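Local coordinates for protein kinase domain-containing protein (Chaetomium thermophilum, PDB 6Z3U), which probably phosphorylates serine and threonine residues of proteins using ATP, as the CDK7-type, cyclin-dependent kinase of the CAK complex, at residues N85-K89 with S159-K164; R90-K96 with Y107-R112. All coordinates share one frame. Residues are numbered along the deposited sequence.

From the N terminus, helix 80-89 comes first, and its last turn meets the end of strand 157-162 in contact 1, closing a loop of 69 intervening residues. The chain turns at once into strand 92-99, which pairs with strand 104-111 in contact 2, a hairpin whose two segments are separated by 10 intervening residues. Contact 2 is therefore nested inside the loop closed by contact 1. Their centres lie about 12 Å apart. Strands 92-99 and 157-162 are the outermost strands of the same five-stranded antiparallel sheet, so the helix, packed on one, runs directly into the other, and Tyr92 spans the gap, its CE1 3.9 Å from Ser159 CB.

Contact 1 (N85-K89 with S159-K164); sequences NEAEK and SVFSSK
Residues 85-89 form the last turn of helix 80-89, with phi/psi near -65/-35 and a Lys89 N to Asn85 O hydrogen bond of 2.9 Å. The end of strand 157-162, residues 159-162, is extended and runs into a short loop at 163-164. The axes of these segments approach to 7.4 Å at 126° between their N-to-C directions, and the closest CA pair is Asn85 with Phe161, 5.6 Å. Asn85 points toward the strand: its OD1 takes a weak hydrogen bond from Ser162 N at 3.5 Å. Its ND2 is 2.9 Å from Ser162 OG, but the angle is too poor for a bond, and that hydroxyl instead bonds to Gln177 of the cyclin chain. Glu86 starts away from the strand and bends back (chi1 and chi2 m), a peripheral approach without a bond. Glu88, with chi1 t and chi2 p, reaches along the strand so that OE1 accepts a hydrogen bond from Ser159 OG at 3.0 Å, while its CB packs 4.2 Å from Phe161 CB. Lys89 is fully extended (all four chi t). Its CB sits over one face of the Phe161 ring, 3.9 Å from the centroid and 24° off the normal, a CH-pi contact with Phe161 in the p rotamer (chi1 62°); Lys89 CG is 3.4 Å from Phe161 CE1. Farther out, Lys89 NZ comes within 3.7 Å of Lys164 NZ, two like charges. Phe181 of the cyclin chain packs on Asn85, Val160 and Ser162. These contacts lay an N-terminal helix against the edge strand of the kinase N-lobe sheet, beside the cyclin interface.

Contact 2 (R90-K96 with Y107-R112); sequences RKYIKGK and YLGHSR
The 92-96 part of strand 92-99 and the 107-111 part of strand 104-111 pair antiparallel, their segment axes 4.2 Å apart at closest approach with 143° between directions. Both are extended except at Gly95 (phi/psi -127/-137); Arg90 and Lys91, near -68/-20, lead in. Tyr92-Ser111 and Lys94-Gly109 are non-hydrogen-bonded pairs (CA-CA 4.5 Å each); Ile93-His110 between them is hydrogen-bonded (5.4 Å). Tyr107 (chi1 m) turns its ring face to Lys94, whose CE lies 3.8 Å from the ring centroid (CH-pi) and NZ 4.1 Å from it, 14° off the normal (cation-pi); chi3 p bends Lys94 over the ring. Leu108 N donates to Lys96 O at 2.7 Å, and Leu108 O accepts from Gly95 N at a very short 2.4 Å. Gly109 CA comes 3.0 Å from Ile93 O, a CA-H...O contact; an ideal CB would clash with that oxygen. At His110, Ile93 N donates to His110 O at 2.9 Å and His110 N to Ile93 O at 3.2 Å; the p rotamer sets the His110 ring against Ile93 CB, 4.1 Å from the centroid. Ser111 and Tyr92 side chains share a face of the sheet, Ser111 CA lying 4.2 Å from Tyr92 CD2. Beyond the last bridge, Arg112 N donates to Lys91 O at 3.0 Å, and Arg112 NH2 makes a weak hydrogen bond to Arg90 O at 3.4 Å. This first N-lobe hairpin carries the glycine-rich loop, whose residues 98-106 probably bind ATP. Strand 104-111 bonds on to strand 118-124 through Tyr107, Gly109 and Ser111, while Tyr92 packs on strand 157-162.

Contact 1 (N85-K89 with S159-K164)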
loop_
_atom_site.group_PDB
_atom_site.type_symbol
_atom_site.label_atom_id
_atom_site.label_comp_id
_atom_site.label_asym_id
_atom_site.label_seq_id
_atom_site.Cartn_x
_atom_site.Cartn_y
_atom_site.Cartn_z
ATOM N N ASN B 85 20.186 0.031 10.831
ATOM C CA ASN B 85 19.546 1.321 10.603
ATOM C C ASN B 85 20.557 2.454 10.701
ATOM O O ASN B 85 20.490 3.422 9.935
ATOM C CB ASN B 85 18.409 1.541 11.602
ATOM C CG ASN B 85 17.047 1.184 11.029
ATOM O OD1 ASN B 85 16.732 1.525 9.887
ATOM N ND2 ASN B 85 16.227 0.508 11.826
ATOM N N GLU B 86 21.498 2.360 11.642
ATOM C CA GLU B 86 22.514 3.398 11.752
ATOM C C GLU B 86 23.432 3.389 10.536
ATOM O O GLU B 86 23.870 4.447 10.071
ATOM C CB GLU B 86 23.326 3.209 13.033
ATOM C CG GLU B 86 22.497 3.263 14.315
ATOM C CD GLU B 86 21.458 4.371 14.316
ATOM O OE1 GLU B 86 21.805 5.523 13.981
ATOM O OE2 GLU B 86 20.286 4.078 14.642
ATOM N N ALA B 87 23.726 2.200 10.002
ATOM C CA ALA B 87 24.516 2.115 8.780
ATOM C C ALA B 87 23.807 2.780 7.611
ATOM O O ALA B 87 24.460 3.375 6.744
ATOM C CB ALA B 87 24.817 0.653 8.451
ATOM N N GLU B 88 22.476 2.698 7.568
ATOM C CA GLU B 88 21.724 3.340 6.498
ATOM C C GLU B 88 21.637 4.846 6.704
ATOM O O GLU B 88 21.661 5.612 5.735
ATOM C CB GLU B 88 20.321 2.741 6.412
ATOM C CG GLU B 88 19.567 3.109 5.148
ATOM C CD GLU B 88 20.142 2.444 3.913
ATOM O OE1 GLU B 88 19.891 2.944 2.797
ATOM O OE2 GLU B 88 20.848 1.423 4.061
ATOM N N LYS B 89 21.521 5.289 7.958
ATOM C CA LYS B 89 21.522 6.722 8.228
ATOM C C LYS B 89 22.867 7.349 7.885
ATOM O O LYS B 89 22.925 8.530 7.522
ATOM C CB LYS B 89 21.157 6.979 9.689
ATOM C CG LYS B 89 21.074 8.452 10.053
ATOM C CD LYS B 89 20.533 8.644 11.460
ATOM C CE LYS B 89 20.356 10.117 11.793
ATOM N NZ LYS B 89 20.009 10.332 13.227
ATOM N N SER B 159 15.197 5.948 0.324
ATOM C CA SER B 159 15.529 5.073 1.441
ATOM C C SER B 159 14.677 5.458 2.641
ATOM O O SER B 159 14.058 6.523 2.674
ATOM C CB SER B 159 17.021 5.156 1.776
ATOM O OG SER B 159 17.329 4.416 2.942
ATOM N N VAL B 160 14.656 4.567 3.630
ATOM C CA VAL B 160 13.955 4.788 4.890
ATOM C C VAL B 160 14.825 4.249 6.015
ATOM O O VAL B 160 15.371 3.146 5.912
ATOM C CB VAL B 160 12.573 4.105 4.913
ATOM C CG1 VAL B 160 11.875 4.348 6.244
ATOM C CG2 VAL B 160 11.717 4.605 3.769
ATOM N N PHE B 161 14.954 5.024 7.089
ATOM C CA PHE B 161 15.695 4.583 8.259
ATOM C C PHE B 161 15.088 5.226 9.496
ATOM O O PHE B 161 14.437 6.271 9.422
ATOM C CB PHE B 161 17.185 4.936 8.152
ATOM C CG PHE B 161 17.455 6.413 8.061
ATOM C CD1 PHE B 161 17.551 7.187 9.208
ATOM C CD2 PHE B 161 17.620 7.028 6.831
ATOM C CE1 PHE B 161 17.797 8.545 9.129
ATOM C CE2 PHE B 161 17.870 8.387 6.747
ATOM C CZ PHE B 161 17.959 9.144 7.898
ATOM N N SER B 162 15.320 4.591 10.640
ATOM C CA SER B 162 14.823 5.078 11.918
ATOM C C SER B 162 15.913 5.874 12.623
ATOM O O SER B 162 17.097 5.528 12.552
ATOM C CB SER B 162 14.361 3.915 12.796
ATOM O OG SER B 162 15.426 3.016 13.043
ATOM N N SER B 163 15.505 6.941 13.303
ATOM C CA SER B 163 16.430 7.853 13.956
ATOM C C SER B 163 16.750 7.379 15.372
ATOM O O SER B 163 16.090 6.498 15.928
ATOM C CB SER B 163 15.841 9.264 13.981
ATOM O OG SER B 163 16.681 10.165 14.674
ATOM N N LYS B 164 17.792 7.978 15.957
ATOM C CA LYS B 164 18.164 7.638 17.327
ATOM C C LYS B 164 17.040 7.959 18.306
ATOM O O LYS B 164 16.859 7.244 19.299
ATOM C CB LYS B 164 19.453 8.367 17.726
ATOM C CG LYS B 164 19.338 9.884 17.951
ATOM C CD LYS B 164 19.222 10.668 16.649
ATOM C CE LYS B 164 19.201 12.170 16.898
ATOM N NZ LYS B 164 19.117 12.946 15.629
#

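Contact 2 (R90-K96 with Y107-R112)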
loop_
_atom_site.group_PDB
_atom_site.type_symbol
_atom_site.label_atom_id
_atom_site.label_comp_id
_atom_site.label_asym_id
_atom_site.label_seq_id
_atom_site.Cartn_x
_atom_site.Cartn_y
_atom_site.Cartn_z
ATOM N N ARG B 90 23.955 6.581 7.997
ATOM C CA ARG B 90 25.271 7.087 7.627
ATOM C C ARG B 90 25.405 7.312 6.127
ATOM O O ARG B 90 26.299 8.052 5.702
ATOM C CB ARG B 90 26.368 6.124 8.091
ATOM C CG ARG B 90 26.859 6.377 9.509
ATOM C CD ARG B 90 28.141 5.601 9.827
ATOM N NE ARG B 90 27.883 4.211 10.206
ATOM C CZ ARG B 90 28.048 3.154 9.409
ATOM N NH1 ARG B 90 28.480 3.300 8.162
ATOM N NH2 ARG B 90 27.779 1.940 9.870
ATOM N N LYS B 91 24.544 6.692 5.317
ATOM C CA LYS B 91 24.648 6.833 3.870
ATOM C C LYS B 91 24.328 8.245 3.400
ATOM O O LYS B 91 24.761 8.633 2.311
ATOM C CB LYS B 91 23.731 5.822 3.180
ATOM C CG LYS B 91 24.445 4.534 2.796
ATOM C CD LYS B 91 23.527 3.554 2.084
ATOM C CE LYS B 91 24.197 2.196 1.934
ATOM N NZ LYS B 91 23.280 1.165 1.374
ATOM N N TYR B 92 23.593 9.021 4.192
ATOM C CA TYR B 92 23.143 10.346 3.787
ATOM C C TYR B 92 23.515 11.344 4.870
ATOM O O TYR B 92 23.237 11.117 6.052
ATOM C CB TYR B 92 21.636 10.340 3.527
ATOM C CG TYR B 92 21.237 9.294 2.513
ATOM C CD1 TYR B 92 20.690 8.081 2.915
ATOM C CD2 TYR B 92 21.441 9.501 1.157
ATOM C CE1 TYR B 92 20.339 7.114 1.993
ATOM C CE2 TYR B 92 21.090 8.540 0.226
ATOM C CZ TYR B 92 20.541 7.348 0.649
ATOM O OH TYR B 92 20.194 6.386 -0.272
ATOM N N ILE B 93 24.145 12.442 4.463
ATOM C CA ILE B 93 24.629 13.470 5.377
ATOM C C ILE B 93 23.593 14.581 5.432
ATOM O O ILE B 93 23.240 15.163 4.399
ATOM C CB ILE B 93 25.994 14.011 4.924
ATOM C CG1 ILE B 93 27.044 12.900 4.985
ATOM C CG2 ILE B 93 26.404 15.197 5.780
ATOM C CD1 ILE B 93 28.260 13.161 4.123
ATOM N N LYS B 94 23.126 14.901 6.636
ATOM C CA LYS B 94 22.086 15.908 6.801
ATOM C C LYS B 94 22.687 17.307 6.735
ATOM O O LYS B 94 23.786 17.551 7.241
ATOM C CB LYS B 94 21.357 15.702 8.130
ATOM C CG LYS B 94 19.851 15.921 8.045
ATOM C CD LYS B 94 19.142 15.592 9.354
ATOM C CE LYS B 94 19.464 16.595 10.450
ATOM N NZ LYS B 94 18.812 16.230 11.739
ATOM N N GLY B 95 21.961 18.224 6.095
ATOM C CA GLY B 95 22.423 19.584 5.886
ATOM C C GLY B 95 21.414 20.607 6.379
ATOM O O GLY B 95 20.825 20.474 7.453
ATOM N N LYS B 96 21.230 21.649 5.568
ATOM C CA LYS B 96 20.343 22.751 5.920
ATOM C C LYS B 96 18.924 22.259 6.182
ATOM O O LYS B 96 18.462 21.274 5.601
ATOM C CB LYS B 96 20.320 23.787 4.795
ATOM C CG LYS B 96 21.606 24.580 4.640
ATOM C CD LYS B 96 21.567 25.458 3.395
ATOM C CE LYS B 96 22.728 26.447 3.357
ATOM N NZ LYS B 96 22.718 27.397 4.509
ATOM N N TYR B 107 15.132 18.342 5.639
ATOM C CA TYR B 107 16.527 18.753 5.646
ATOM C C TYR B 107 17.161 18.426 4.304
ATOM O O TYR B 107 16.847 17.401 3.692
ATOM C CB TYR B 107 17.316 18.056 6.760
ATOM C CG TYR B 107 16.795 18.314 8.157
ATOM C CD1 TYR B 107 17.227 19.415 8.885
ATOM C CD2 TYR B 107 15.886 17.450 8.752
ATOM C CE1 TYR B 107 16.762 19.653 10.162
ATOM C CE2 TYR B 107 15.414 17.681 10.029
ATOM C CZ TYR B 107 15.856 18.783 10.730
ATOM O OH TYR B 107 15.391 19.020 12.002
ATOM N N LEU B 108 18.052 19.302 3.850
ATOM C CA LEU B 108 18.863 18.999 2.681
ATOM C C LEU B 108 19.930 17.976 3.050
ATOM O O LEU B 108 20.511 18.028 4.137
ATOM C CB LEU B 108 19.509 20.272 2.137
ATOM C CG LEU B 108 20.567 20.121 1.039
ATOM C CD1 LEU B 108 19.940 19.703 -0.283
ATOM C CD2 LEU B 108 21.352 21.419 0.882
ATOM N N GLY B 109 20.187 17.039 2.137
ATOM C CA GLY B 109 21.186 16.016 2.375
ATOM C C GLY B 109 21.834 15.564 1.085
ATOM O O GLY B 109 21.409 15.931 -0.013
ATOM N N HIS B 110 22.868 14.741 1.233
ATOM C CA HIS B 110 23.606 14.238 0.084
ATOM C C HIS B 110 24.332 12.961 0.478
ATOM O O HIS B 110 24.773 12.807 1.619
ATOM C CB HIS B 110 24.606 15.274 -0.439
ATOM C CG HIS B 110 25.601 15.725 0.585
ATOM N ND1 HIS B 110 25.432 16.871 1.332
ATOM C CD2 HIS B 110 26.778 15.186 0.983
ATOM C CE1 HIS B 110 26.462 17.018 2.147
ATOM N NE2 HIS B 110 27.292 16.009 1.956
ATOM N N SER B 111 24.460 12.057 -0.491
ATOM C CA SER B 111 25.136 10.791 -0.249
ATOM C C SER B 111 26.578 11.024 0.185
ATOM O O SER B 111 27.249 11.944 -0.292
ATOM C CB SER B 111 25.098 9.926 -1.510
ATOM O OG SER B 111 25.810 8.715 -1.321
ATOM N N ARG B 112 27.051 10.187 1.112
ATOM C CA ARG B 112 28.442 10.283 1.539
ATOM C C ARG B 112 29.394 9.808 0.448
ATOM O O ARG B 112 30.515 10.319 0.343
ATOM C CB ARG B 112 28.660 9.494 2.836
ATOM C CG ARG B 112 28.892 7.990 2.678
ATOM C CD ARG B 112 29.245 7.352 4.023
ATOM N NE ARG B 112 29.597 5.937 3.904
ATOM C CZ ARG B 112 28.728 4.931 3.990
ATOM N NH1 ARG B 112 29.148 3.679 3.863
ATOM N NH2 ARG B 112 27.449 5.166 4.234
#